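Beta carbonic anhydrase (Burkholderia pseudomallei, PDB 6YJN) probably catalyses the reversible hydration of carbon dioxide to hydrogencarbonate and a proton, using one zinc ion per subunit. Local coordinates at residues Asn69-Thr77 with Asn155-Val163. Numbering follows the deposited sequence.
Sequences NIANVVVHT and NAIEQVVNV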
loop_
_atom_site.group_PDB
_atom_site.type_symbol
_atom_site.label_atom_id
_atom_site.label_comp_id
_atom_site.label_asym_id
_atom_site.label_seq_id
_atom_site.Cartn_x
_atom_site.Cartn_y
_atom_site.Cartn_z
ATOM N N ASN A 69 -11.704 0.181 7.689
ATOM C CA ASN A 69 -10.626 -0.792 7.740
ATOM C C ASN A 69 -10.547 -1.376 9.149
ATOM O O ASN A 69 -11.146 -0.834 10.076
ATOM C CB ASN A 69 -9.297 -0.170 7.319
ATOM C CG ASN A 69 -8.804 0.890 8.281
ATOM O OD1 ASN A 69 -8.415 0.576 9.410
ATOM N ND2 ASN A 69 -8.788 2.136 7.833
ATOM N N ILE A 70 -9.794 -2.477 9.310
ATOM C CA ILE A 70 -9.714 -3.119 10.614
ATOM C C ILE A 70 -8.983 -2.191 11.583
ATOM O O ILE A 70 -7.797 -1.923 11.417
ATOM C CB ILE A 70 -9.252 -4.609 10.611
ATOM C CG1 ILE A 70 -8.185 -4.919 11.671
ATOM C CG2 ILE A 70 -8.874 -5.143 9.228
ATOM N N ALA A 71 -9.766 -1.627 12.513
ATOM C CA ALA A 71 -9.342 -0.803 13.637
ATOM C C ALA A 71 -9.224 0.662 13.237
ATOM O O ALA A 71 -8.548 1.432 13.926
ATOM C CB ALA A 71 -8.062 -1.318 14.242
ATOM N N ASN A 72 -9.891 1.046 12.139
ATOM C CA ASN A 72 -9.918 2.445 11.734
ATOM C C ASN A 72 -8.510 3.037 11.838
ATOM O O ASN A 72 -8.273 3.982 12.577
ATOM C CB ASN A 72 -10.930 3.261 12.545
ATOM C CG ASN A 72 -10.786 3.096 14.046
ATOM O OD1 ASN A 72 -11.548 2.349 14.659
ATOM N ND2 ASN A 72 -9.808 3.766 14.643
ATOM N N VAL A 73 -7.572 2.449 11.097
ATOM C CA VAL A 73 -6.185 2.868 11.105
ATOM C C VAL A 73 -5.967 3.735 9.870
ATOM O O VAL A 73 -6.376 3.372 8.762
ATOM C CB VAL A 73 -5.260 1.629 11.078
ATOM C CG1 VAL A 73 -3.786 1.985 11.143
ATOM C CG2 VAL A 73 -5.612 0.603 12.146
ATOM N N VAL A 74 -5.310 4.878 10.074
ATOM C CA VAL A 74 -4.858 5.709 8.969
ATOM C C VAL A 74 -3.340 5.583 8.881
ATOM O O VAL A 74 -2.633 6.160 9.706
ATOM C CB VAL A 74 -5.308 7.177 9.143
ATOM C CG1 VAL A 74 -4.692 8.108 8.116
ATOM C CG2 VAL A 74 -6.824 7.313 9.143
ATOM N N VAL A 75 -2.865 4.797 7.900
ATOM C CA VAL A 75 -1.445 4.693 7.594
ATOM C C VAL A 75 -1.032 5.871 6.701
ATOM O O VAL A 75 -1.722 6.210 5.735
ATOM C CB VAL A 75 -1.081 3.327 6.977
ATOM C CG1 VAL A 75 0.384 3.221 6.602
ATOM C CG2 VAL A 75 -1.461 2.178 7.881
ATOM N N HIS A 76 0.091 6.506 7.069
ATOM C CA HIS A 76 0.664 7.630 6.353
ATOM C C HIS A 76 0.682 7.336 4.856
ATOM O O HIS A 76 0.523 8.236 4.034
ATOM C CB HIS A 76 2.111 7.821 6.807
ATOM C CG HIS A 76 2.258 8.339 8.191
ATOM N ND1 HIS A 76 1.455 9.337 8.693
ATOM C CD2 HIS A 76 3.156 8.048 9.159
ATOM C CE1 HIS A 76 1.832 9.613 9.933
ATOM N NE2 HIS A 76 2.884 8.837 10.244
ATOM N N THR A 77 0.898 6.061 4.519
ATOM C CA THR A 77 1.229 5.681 3.158
ATOM C C THR A 77 0.164 4.754 2.565
ATOM O O THR A 77 0.417 4.108 1.550
ATOM C CB THR A 77 2.646 5.093 3.119
ATOM O OG1 THR A 77 2.677 4.153 4.186
ATOM C CG2 THR A 77 3.727 6.121 3.379
ATOM N N ASN A 155 -5.983 5.210 20.281
ATOM C CA ASN A 155 -5.901 4.826 18.883
ATOM C C ASN A 155 -6.616 5.848 17.987
ATOM O O ASN A 155 -6.091 6.246 16.949
ATOM C CB ASN A 155 -6.387 3.401 18.647
ATOM C CG ASN A 155 -6.249 2.990 17.196
ATOM O OD1 ASN A 155 -5.172 3.118 16.604
ATOM N ND2 ASN A 155 -7.329 2.486 16.624
ATOM N N ALA A 156 -7.799 6.319 18.395
ATOM C CA ALA A 156 -8.562 7.191 17.511
ATOM C C ALA A 156 -7.930 8.583 17.403
ATOM O O ALA A 156 -8.064 9.263 16.377
ATOM C CB ALA A 156 -10.016 7.242 17.922
ATOM N N ILE A 157 -7.232 9.002 18.465
ATOM C CA ILE A 157 -6.578 10.303 18.487
ATOM C C ILE A 157 -5.375 10.282 17.544
ATOM O O ILE A 157 -5.189 11.185 16.724
ATOM C CB ILE A 157 -6.166 10.676 19.926
ATOM C CG1 ILE A 157 -7.376 11.078 20.779
ATOM C CG2 ILE A 157 -5.087 11.751 19.917
ATOM C CD1 ILE A 157 -7.459 10.386 22.128
ATOM N N GLU A 158 -4.542 9.253 17.708
ATOM C CA GLU A 158 -3.341 9.117 16.922
ATOM C C GLU A 158 -3.766 9.126 15.459
ATOM O O GLU A 158 -3.316 9.962 14.687
ATOM C CB GLU A 158 -2.638 7.828 17.331
ATOM N N GLN A 159 -4.698 8.236 15.098
ATOM C CA GLN A 159 -5.152 8.149 13.721
ATOM C C GLN A 159 -5.471 9.547 13.203
ATOM O O GLN A 159 -5.106 9.896 12.082
ATOM C CB GLN A 159 -6.364 7.225 13.610
ATOM C CG GLN A 159 -6.026 5.764 13.858
ATOM C CD GLN A 159 -4.635 5.404 13.400
ATOM O OE1 GLN A 159 -4.384 5.169 12.221
ATOM N NE2 GLN A 159 -3.714 5.359 14.344
ATOM N N VAL A 160 -6.155 10.340 14.034
ATOM C CA VAL A 160 -6.460 11.710 13.669
ATOM C C VAL A 160 -5.170 12.489 13.403
ATOM O O VAL A 160 -5.069 13.164 12.378
ATOM C CB VAL A 160 -7.383 12.374 14.702
ATOM C CG1 VAL A 160 -7.145 13.865 14.829
ATOM C CG2 VAL A 160 -8.836 12.113 14.358
ATOM N N VAL A 161 -4.168 12.372 14.289
ATOM C CA VAL A 161 -2.892 13.033 14.032
ATOM C C VAL A 161 -2.435 12.688 12.609
ATOM O O VAL A 161 -1.939 13.544 11.886
ATOM C CB VAL A 161 -1.817 12.777 15.117
ATOM N N ASN A 162 -2.688 11.442 12.194
ATOM C CA ASN A 162 -2.256 10.915 10.908
ATOM C C ASN A 162 -2.942 11.662 9.766
ATOM O O ASN A 162 -2.286 12.099 8.822
ATOM C CB ASN A 162 -2.490 9.402 10.817
ATOM C CG ASN A 162 -1.498 8.590 11.621
ATOM O OD1 ASN A 162 -0.589 9.143 12.241
ATOM N ND2 ASN A 162 -1.657 7.277 11.610
ATOM N N VAL A 163 -4.268 11.785 9.871
ATOM C CA VAL A 163 -5.067 12.542 8.928
ATOM C C VAL A 163 -4.539 13.972 8.831
ATOM O O VAL A 163 -4.392 14.520 7.736
ATOM C CB VAL A 163 -6.543 12.586 9.352
ATOM C CG1 VAL A 163 -7.335 13.445 8.390
ATOM C CG2 VAL A 163 -7.152 11.202 9.471
#
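Asn155, Gln159 and Asn162, amide side chains from successive turns of helix 145-165, reach across to the backbone of Ala71 and Val74 and fasten the irregular segment 69-77 to the helix. At the first position ND2 of Asn155 donates to O of Ala71 over 3.1 Å; the acceptor lies in the amide plane of Asn155 and the donor in the plane of the carbonyl, although the bond is bent, with an N-H...O angle of 144°. The other two amides appear to serve both peptide groups of Val74: OE1 of Gln159 accepts from its N, and ND2 of Asn162 donates to its O. Both bonds are modelled too short to be taken literally at 2.7 Å resolution, so the pairing is more reliable than its geometry. With CG of Gln159 beside its own backbone N (chi1 -69°), CG lies near O of Asn72, and the bend at chi2 (-32°) helps to direct the amide toward the N-H of Val74. Between the polar links Val74 supplies the apolar part, with CG1 against CB of Asn162 and CG2 3.9 Å from CG2 of Val163. His76 stands crosswise to the amide of Asn162, its CE1 3.4 Å from OD1, while its NE2 is hydrogen-bonded to Asp129 of a neighbouring subunit. The loop also braces itself: OD1 of Asn69 accepts a nearly straight bond from N of Val73 at 2.7 Å, on a lone pair, and ND2 of the same Asn69 bonds to His67 and weakly to O of Val73. Asn69 to Asn72 form a type II turn beside Cys46, a zinc ligand, and the side chain of Asn72 lies about 5 Å from the metal. Helix side-chain amides thus serve the peptide groups of a largely buried loop that follows strand 64-69 and borders the zinc site of this beta-class carbonic anhydrase.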